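Local coordinates for flavin prenyltransferase UbiX (Aquifex aeolicus, PDB 2EJB), which probably makes the prenylated FMN cofactor of UbiD decarboxylases by joining a dimethylallyl group to N5 and C6 of the flavin, at residues T92-C97 against N105-V110; I98-N103 against L135-K140. All blocks are in the same frame, centred on the assembly; numbering follows the deposited sequence.

Overall arrangement
Helix 92-100 is the shared element. Its first part meets the start of helix 106-117 in contact 1, and its last turn meets helix 132-143 in contact 2, so the short helix is flanked by both longer ones. The two contact centres lie about 9 Å apart on the same side of the chain's centre. Where the helix ends, Cys97 O receives a probable hydrogen bond from Ile102 N at 2.8 Å, tying the segments of the two contacts together. Contact 1 holds Thr92, Asn93 and Thr94 of the predicted FMN site; contact 2 is farther out, with the side chain of Asn137 about 7 Å from that of Thr92, and borders the second subunit.

Contact 1 of 2, residues T92-C97 against N105-V110; sequences TNTLSC and NLIHRV
Two consecutive helices of the Rossmann-like flavoprotein fold pack here through a histidine ring, at the end of the parallel sheet where the FMN site is predicted. The axes of the short segments 92-97 and 106-110 approach to 9.8 Å with a crossing angle of -46°. His108 makes the largest share of the contact. Cys97 sets its CB squarely over one ring face, 3.6 Å from the centroid and 5° off the normal, a CH-pi contact; its SG leans obliquely toward CE1 at 3.5 Å. The opposite face carries Asn105 OD1, displaced toward the rim. That oxygen caps the helix, accepting from His108 N at 2.7 Å nearly in line with its carbonyl bond, so the two ring faces meet Cys97 CB and, off-centre, the capping oxygen. The ring's own polar hold is ND1, bonded to the backbone N of Lys104, which fixes its rotation. Its edge near NE2 then faces Thr94 OG1, in the ring plane at 3.5 Å. Thr94 OG1 lies beside its backbone N (chi1 -72°), leaving CG2 to meet Ile107 CG2 at 4.2 Å, where the two side chains cross at about a right angle. A water joins the helices beside this patch, 3.0 Å from Thr94 OG1, and accepts from Asn105 ND2 at 2.8 Å. Thr92, Asn93 and Thr94 belong to the predicted FMN site, and Ile107 lies close to Ser36 of that site. Both helices pack on strand 82-90: Thr94 touches Val87, Val110 touches Val85, and Leu95 touches Cys90 as well as helix 132-143.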
ATOM      1  N   THR A  92      -2.393  -7.262  -9.764  1.00 34.62           N
ATOM      2  CA  THR A  92      -3.492  -6.407 -10.185  1.00 31.11           C
ATOM      3  C   THR A  92      -4.394  -7.160 -11.146  1.00 27.25           C
ATOM      4  O   THR A  92      -5.609  -6.941 -11.178  1.00 25.29           O
ATOM      5  CB  THR A  92      -2.983  -5.104 -10.861  1.00 31.69           C
ATOM      6  OG1 THR A  92      -2.073  -5.424 -11.923  1.00 35.39           O
ATOM      7  CG2 THR A  92      -2.279  -4.223  -9.837  1.00 36.03           C
ATOM      8  N   ASN A  93      -3.795  -8.065 -11.916  1.00 25.01           N
ATOM      9  CA  ASN A  93      -4.550  -8.867 -12.872  1.00 34.93           C
ATOM     10  C   ASN A  93      -5.502  -9.817 -12.144  1.00 30.52           C
ATOM     11  O   ASN A  93      -6.681  -9.910 -12.485  1.00 38.33           O
ATOM     12  CB  ASN A  93      -3.589  -9.653 -13.781  1.00 30.29           C
ATOM     13  CG  ASN A  93      -4.308 -10.671 -14.656  1.00 34.13           C
ATOM     14  OD1 ASN A  93      -4.262 -11.871 -14.395  1.00 41.65           O
ATOM     15  ND2 ASN A  93      -4.982 -10.195 -15.689  1.00 29.73           N
ATOM     16  N   THR A  94      -4.988 -10.517 -11.141  1.00 33.67           N
ATOM     17  CA  THR A  94      -5.805 -11.447 -10.366  1.00 33.05           C
ATOM     18  C   THR A  94      -6.893 -10.682  -9.625  1.00 34.00           C
ATOM     19  O   THR A  94      -8.031 -11.142  -9.525  1.00 33.23           O
ATOM     20  CB  THR A  94      -4.941 -12.233  -9.361  1.00 32.75           C
ATOM     21  OG1 THR A  94      -4.145 -13.178 -10.078  1.00 38.94           O
ATOM     22  CG2 THR A  94      -5.809 -12.970  -8.346  1.00 24.85           C
ATOM     23  N   LEU A  95      -6.538  -9.509  -9.109  1.00 31.99           N
ATOM     24  CA  LEU A  95      -7.497  -8.675  -8.399  1.00 30.40           C
ATOM     25  C   LEU A  95      -8.668  -8.378  -9.321  1.00 31.34           C
ATOM     26  O   LEU A  95      -9.831  -8.490  -8.931  1.00 28.94           O
ATOM     27  CB  LEU A  95      -6.848  -7.355  -7.968  1.00 28.98           C
ATOM     28  CG  LEU A  95      -7.822  -6.242  -7.562  1.00 37.94           C
ATOM     29  CD1 LEU A  95      -8.650  -6.683  -6.347  1.00 25.60           C
ATOM     30  CD2 LEU A  95      -7.047  -4.964  -7.262  1.00 30.66           C
ATOM     31  N   SER A  96      -8.345  -8.007 -10.556  1.00 32.32           N
ATOM     32  CA  SER A  96      -9.356  -7.677 -11.549  1.00 32.72           C
ATOM     33  C   SER A  96     -10.182  -8.906 -11.911  1.00 31.68           C
ATOM     34  O   SER A  96     -11.410  -8.864 -11.890  1.00 34.17           O
ATOM     35  CB  SER A  96      -8.691  -7.096 -12.802  1.00 36.10           C
ATOM     36  OG  SER A  96      -9.658  -6.745 -13.776  1.00 40.85           O
ATOM     37  N   CYS A  97      -9.510 -10.003 -12.231  1.00 27.08           N
ATOM     38  CA  CYS A  97     -10.220 -11.223 -12.583  1.00 33.76           C
ATOM     39  C   CYS A  97     -11.251 -11.629 -11.530  1.00 29.93           C
ATOM     40  O   CYS A  97     -12.398 -11.930 -11.866  1.00 30.70           O
ATOM     41  CB  CYS A  97      -9.222 -12.358 -12.834  1.00 33.13           C
ATOM     42  SG  CYS A  97      -8.290 -12.128 -14.385  1.00 32.90           S
ATOM     43  N   ASN A 105      -7.585 -18.991 -14.365  1.00 49.88           N
ATOM     44  CA  ASN A 105      -6.875 -20.069 -13.683  1.00 44.36           C
ATOM     45  C   ASN A 105      -7.633 -20.506 -12.434  1.00 43.84           C
ATOM     46  O   ASN A 105      -8.650 -19.911 -12.064  1.00 41.01           O
ATOM     47  CB  ASN A 105      -5.462 -19.626 -13.280  1.00 51.56           C
ATOM     48  CG  ASN A 105      -5.467 -18.499 -12.256  1.00 46.74           C
ATOM     49  OD1 ASN A 105      -6.398 -18.371 -11.468  1.00 51.84           O
ATOM     50  ND2 ASN A 105      -4.412 -17.685 -12.256  1.00 58.15           N
ATOM     51  N   LEU A 106      -7.116 -21.539 -11.778  1.00 36.90           N
ATOM     52  CA  LEU A 106      -7.728 -22.071 -10.568  1.00 36.69           C
ATOM     53  C   LEU A 106      -7.859 -21.003  -9.489  1.00 34.97           C
ATOM     54  O   LEU A 106      -8.881 -20.923  -8.805  1.00 35.82           O
ATOM     55  CB  LEU A 106      -6.895 -23.234 -10.027  1.00 33.99           C
ATOM     56  CG  LEU A 106      -7.361 -23.846  -8.700  1.00 39.81           C
ATOM     57  CD1 LEU A 106      -8.783 -24.372  -8.843  1.00 36.76           C
ATOM     58  CD2 LEU A 106      -6.412 -24.961  -8.288  1.00 39.03           C
ATOM     59  N   ILE A 107      -6.820 -20.190  -9.344  1.00 31.85           N
ATOM     60  CA  ILE A 107      -6.802 -19.121  -8.349  1.00 35.55           C
ATOM     61  C   ILE A 107      -8.016 -18.204  -8.475  1.00 31.97           C
ATOM     62  O   ILE A 107      -8.638 -17.836  -7.475  1.00 30.27           O
ATOM     63  CB  ILE A 107      -5.508 -18.276  -8.479  1.00 31.22           C
ATOM     64  CG1 ILE A 107      -4.294 -19.146  -8.134  1.00 32.66           C
ATOM     65  CG2 ILE A 107      -5.564 -17.060  -7.550  1.00 27.46           C
ATOM     66  CD1 ILE A 107      -2.974 -18.391  -8.173  1.00 35.24           C
ATOM     67  N   HIS A 108      -8.351 -17.835  -9.703  1.00 34.01           N
ATOM     68  CA  HIS A 108      -9.495 -16.961  -9.926  1.00 35.52           C
ATOM     69  C   HIS A 108     -10.750 -17.699  -9.496  1.00 34.63           C
ATOM     70  O   HIS A 108     -11.617 -17.133  -8.835  1.00 39.78           O
ATOM     71  CB  HIS A 108      -9.569 -16.575 -11.404  1.00 31.27           C
ATOM     72  CG  HIS A 108      -8.327 -15.909 -11.909  1.00 32.53           C
ATOM     73  ND1 HIS A 108      -8.026 -15.804 -13.244  1.00 36.61           N
ATOM     74  CD2 HIS A 108      -7.311 -15.308 -11.241  1.00 25.25           C
ATOM     75  CE1 HIS A 108      -6.874 -15.166 -13.386  1.00 29.60           C
ATOM     76  NE2 HIS A 108      -6.424 -14.856 -12.186  1.00 34.48           N
ATOM     77  N   ARG A 109     -10.826 -18.978  -9.854  1.00 37.52           N
ATOM     78  CA  ARG A 109     -11.974 -19.804  -9.500  1.00 37.18           C
ATOM     79  C   ARG A 109     -12.164 -19.865  -7.986  1.00 34.56           C
ATOM     80  O   ARG A 109     -13.288 -19.738  -7.485  1.00 34.01           O
ATOM     81  CB  ARG A 109     -11.789 -21.222 -10.049  1.00 38.55           C
ATOM     82  CG  ARG A 109     -12.856 -22.215  -9.602  1.00 41.40           C
ATOM     83  CD  ARG A 109     -14.242 -21.829 -10.104  1.00 45.54           C
ATOM     84  NE  ARG A 109     -15.271 -22.729  -9.586  1.00 49.97           N
ATOM     85  CZ  ARG A 109     -16.578 -22.570  -9.776  1.00 50.83           C
ATOM     86  NH1 ARG A 109     -17.032 -21.542 -10.479  1.00 50.87           N
ATOM     87  NH2 ARG A 109     -17.431 -23.438  -9.254  1.00 47.93           N
ATOM     88  N   VAL A 110     -11.065 -20.062  -7.262  1.00 33.88           N
ATOM     89  CA  VAL A 110     -11.120 -20.155  -5.806  1.00 36.51           C
ATOM     90  C   VAL A 110     -11.638 -18.854  -5.199  1.00 34.52           C
ATOM     91  O   VAL A 110     -12.322 -18.862  -4.176  1.00 33.15           O
ATOM     92  CB  VAL A 110      -9.732 -20.486  -5.217  1.00 42.65           C
ATOM     93  CG1 VAL A 110      -9.802 -20.530  -3.690  1.00 39.25           C
ATOM     94  CG2 VAL A 110      -9.251 -21.828  -5.763  1.00 41.42           C
TER
HETATM   95  O   HOH W   1      -3.093 -15.887 -10.594  1.00 40.91           O

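Contact 2 of 2, residues I98-N103 against L135-K140; sequences IANGIN and LENMLK
Ala99 CB points at Asn137 from the last turn of helix 92-100, inside the Schellman motif that ends this helix on the outer layer of the Rossmann-like fold. Ala99 is buried and has the largest share of the contact. Against its methyl group lies the side chain of Asn137, whose ND2 comes within 3.8 Å of Ala99 CB while its CB and CG stand only slightly farther off. The Asn137 CG lies beside its backbone N (chi1 -77°), which carries the amide along helix 92-100, where it also touches Leu95 and Ser96. Asn100, more exposed, brings a second amide. The two asparagine side chains cross at about a right angle, their amide planes 87° apart, and the nitrogens do not bond each other: a water accepts from both Asn100 ND2 and Asn137 ND2, each at 3.0 Å. Asn100 ND2 also makes a weak hydrogen bond back to Ser96 O. Lys140 lays its aliphatic chain, bent at chi2 (131°), along the backbone of Ala99, and its CG, CD and CE all run alongside Ala99 O. Gly101, with positive phi, is the C-prime residue at which the chain leaves the helix. Helix 132-143 faces the second subunit as well: Glu136 forms a salt bridge with Arg143 of that subunit, and Leu135 packs on its Leu139. Within the contact, the nearest approach of the lysine is CD, 3.8 Å from Ala99 O.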
ATOM      1  N   ILE A  98     -10.855 -11.611 -10.262  1.00 33.38           N
ATOM      2  CA  ILE A  98     -11.757 -11.985  -9.179  1.00 31.72           C
ATOM      3  C   ILE A  98     -12.891 -10.971  -9.010  1.00 35.80           C
ATOM      4  O   ILE A  98     -14.049 -11.356  -8.854  1.00 38.41           O
ATOM      5  CB  ILE A  98     -10.972 -12.152  -7.848  1.00 29.66           C
ATOM      6  CG1 ILE A  98     -10.000 -13.330  -7.972  1.00 37.00           C
ATOM      7  CG2 ILE A  98     -11.924 -12.401  -6.692  1.00 24.85           C
ATOM      8  CD1 ILE A  98      -9.084 -13.516  -6.764  1.00 31.75           C
ATOM      9  N   ALA A  99     -12.558  -9.683  -9.064  1.00 34.42           N
ATOM     10  CA  ALA A  99     -13.550  -8.619  -8.931  1.00 36.39           C
ATOM     11  C   ALA A  99     -14.582  -8.661 -10.053  1.00 31.85           C
ATOM     12  O   ALA A  99     -15.723  -8.251  -9.862  1.00 31.53           O
ATOM     13  CB  ALA A  99     -12.861  -7.255  -8.920  1.00 32.49           C
ATOM     14  N   ASN A 100     -14.173  -9.138 -11.224  1.00 28.27           N
ATOM     15  CA  ASN A 100     -15.067  -9.220 -12.374  1.00 29.03           C
ATOM     16  C   ASN A 100     -15.620 -10.620 -12.619  1.00 28.31           C
ATOM     17  O   ASN A 100     -16.484 -10.811 -13.472  1.00 33.31           O
ATOM     18  CB  ASN A 100     -14.349  -8.708 -13.631  1.00 33.55           C
ATOM     19  CG  ASN A 100     -14.202  -7.197 -13.637  1.00 36.01           C
ATOM     20  OD1 ASN A 100     -15.200  -6.476 -13.657  1.00 44.56           O
ATOM     21  ND2 ASN A 100     -12.966  -6.711 -13.613  1.00 39.14           N
ATOM     22  N   GLY A 101     -15.120 -11.597 -11.875  1.00 30.06           N
ATOM     23  CA  GLY A 101     -15.616 -12.950 -12.034  1.00 33.82           C
ATOM     24  C   GLY A 101     -15.092 -13.654 -13.265  1.00 36.24           C
ATOM     25  O   GLY A 101     -15.681 -14.638 -13.721  1.00 36.49           O
ATOM     26  N   ILE A 102     -14.002 -13.136 -13.817  1.00 33.96           N
ATOM     27  CA  ILE A 102     -13.368 -13.746 -14.977  1.00 39.06           C
ATOM     28  C   ILE A 102     -12.379 -14.760 -14.404  1.00 44.67           C
ATOM     29  O   ILE A 102     -11.566 -14.417 -13.547  1.00 45.58           O
ATOM     30  CB  ILE A 102     -12.615 -12.698 -15.825  1.00 41.57           C
ATOM     31  CG1 ILE A 102     -13.621 -11.717 -16.427  1.00 33.36           C
ATOM     32  CG2 ILE A 102     -11.810 -13.395 -16.918  1.00 38.92           C
ATOM     33  CD1 ILE A 102     -12.997 -10.665 -17.316  1.00 53.06           C
ATOM     34  N   ASN A 103     -12.451 -16.003 -14.867  1.00 43.07           N
ATOM     35  CA  ASN A 103     -11.566 -17.038 -14.353  1.00 50.75           C
ATOM     36  C   ASN A 103     -10.630 -17.639 -15.393  1.00 53.02           C
ATOM     37  O   ASN A 103     -11.040 -18.460 -16.210  1.00 54.38           O
ATOM     38  CB  ASN A 103     -12.404 -18.125 -13.670  1.00 52.46           C
ATOM     39  CG  ASN A 103     -13.071 -17.628 -12.397  1.00 52.49           C
ATOM     40  OD1 ASN A 103     -13.036 -16.436 -12.096  1.00 70.05           O
ATOM     41  ND2 ASN A 103     -13.684 -18.539 -11.646  1.00 62.52           N
ATOM     42  N   LEU A 135      -8.503   0.942  -7.636  1.00 33.76           N
ATOM     43  CA  LEU A 135      -9.347   1.368  -6.524  1.00 31.93           C
ATOM     44  C   LEU A 135     -10.735   0.754  -6.559  1.00 28.09           C
ATOM     45  O   LEU A 135     -11.250   0.294  -5.540  1.00 28.70           O
ATOM     46  CB  LEU A 135      -9.493   2.900  -6.494  1.00 35.91           C
ATOM     47  CG  LEU A 135      -8.430   3.801  -5.845  1.00 45.45           C
ATOM     48  CD1 LEU A 135      -7.605   3.011  -4.836  1.00 47.26           C
ATOM     49  CD2 LEU A 135      -7.551   4.416  -6.902  1.00 46.25           C
ATOM     50  N   GLU A 136     -11.356   0.758  -7.727  1.00 27.10           N
ATOM     51  CA  GLU A 136     -12.694   0.211  -7.829  1.00 29.78           C
ATOM     52  C   GLU A 136     -12.721  -1.298  -7.652  1.00 30.38           C
ATOM     53  O   GLU A 136     -13.674  -1.839  -7.097  1.00 30.99           O
ATOM     54  CB  GLU A 136     -13.335   0.631  -9.155  1.00 36.59           C
ATOM     55  CG  GLU A 136     -13.732   2.106  -9.156  1.00 50.78           C
ATOM     56  CD  GLU A 136     -14.375   2.550 -10.452  1.00 60.84           C
ATOM     57  OE1 GLU A 136     -13.666   2.605 -11.480  1.00 53.29           O
ATOM     58  OE2 GLU A 136     -15.593   2.834 -10.434  1.00 68.32           O
ATOM     59  N   ASN A 137     -11.679  -1.984  -8.111  1.00 25.93           N
ATOM     60  CA  ASN A 137     -11.645  -3.432  -7.958  1.00 27.77           C
ATOM     61  C   ASN A 137     -11.532  -3.774  -6.485  1.00 26.76           C
ATOM     62  O   ASN A 137     -12.187  -4.696  -6.004  1.00 31.68           O
ATOM     63  CB  ASN A 137     -10.463  -4.027  -8.724  1.00 25.21           C
ATOM     64  CG  ASN A 137     -10.713  -4.090 -10.219  1.00 30.69           C
ATOM     65  OD1 ASN A 137      -9.784  -4.236 -11.010  1.00 41.49           O
ATOM     66  ND2 ASN A 137     -11.970  -3.988 -10.611  1.00 26.92           N
ATOM     67  N   MET A 138     -10.696  -3.029  -5.769  1.00 28.32           N
ATOM     68  CA  MET A 138     -10.521  -3.271  -4.345  1.00 32.38           C
ATOM     69  C   MET A 138     -11.806  -2.947  -3.599  1.00 29.08           C
ATOM     70  O   MET A 138     -12.150  -3.620  -2.636  1.00 28.04           O
ATOM     71  CB  MET A 138      -9.360  -2.435  -3.791  1.00 23.03           C
ATOM     72  CG  MET A 138      -7.985  -2.898  -4.272  1.00 28.94           C
ATOM     73  SD  MET A 138      -6.594  -2.050  -3.472  1.00 33.84           S
ATOM     74  CE  MET A 138      -6.537  -0.559  -4.417  1.00 30.31           C
ATOM     75  N   LEU A 139     -12.515  -1.922  -4.062  1.00 33.12           N
ATOM     76  CA  LEU A 139     -13.766  -1.508  -3.436  1.00 32.70           C
ATOM     77  C   LEU A 139     -14.824  -2.581  -3.621  1.00 32.90           C
ATOM     78  O   LEU A 139     -15.590  -2.882  -2.703  1.00 29.00           O
ATOM     79  CB  LEU A 139     -14.270  -0.207  -4.061  1.00 37.33           C
ATOM     80  CG  LEU A 139     -14.505   0.993  -3.147  1.00 42.38           C
ATOM     81  CD1 LEU A 139     -15.225   2.067  -3.945  1.00 42.77           C
ATOM     82  CD2 LEU A 139     -15.328   0.597  -1.928  1.00 39.75           C
ATOM     83  N   LYS A 140     -14.881  -3.146  -4.823  1.00 36.09           N
ATOM     84  CA  LYS A 140     -15.850  -4.194  -5.099  1.00 36.04           C
ATOM     85  C   LYS A 140     -15.554  -5.411  -4.222  1.00 32.20           C
ATOM     86  O   LYS A 140     -16.468  -5.981  -3.631  1.00 34.68           O
ATOM     87  CB  LYS A 140     -15.829  -4.583  -6.581  1.00 40.09           C
ATOM     88  CG  LYS A 140     -16.788  -5.716  -6.908  1.00 45.84           C
ATOM     89  CD  LYS A 140     -17.668  -5.431  -8.110  1.00 53.99           C
ATOM     90  CE  LYS A 140     -18.789  -6.472  -8.219  1.00 60.71           C
ATOM     91  NZ  LYS A 140     -19.577  -6.355  -9.482  1.00 63.69           N
TER
HETATM   92  O   HOH W   2     -12.963  -3.745 -13.449  1.00 36.31           O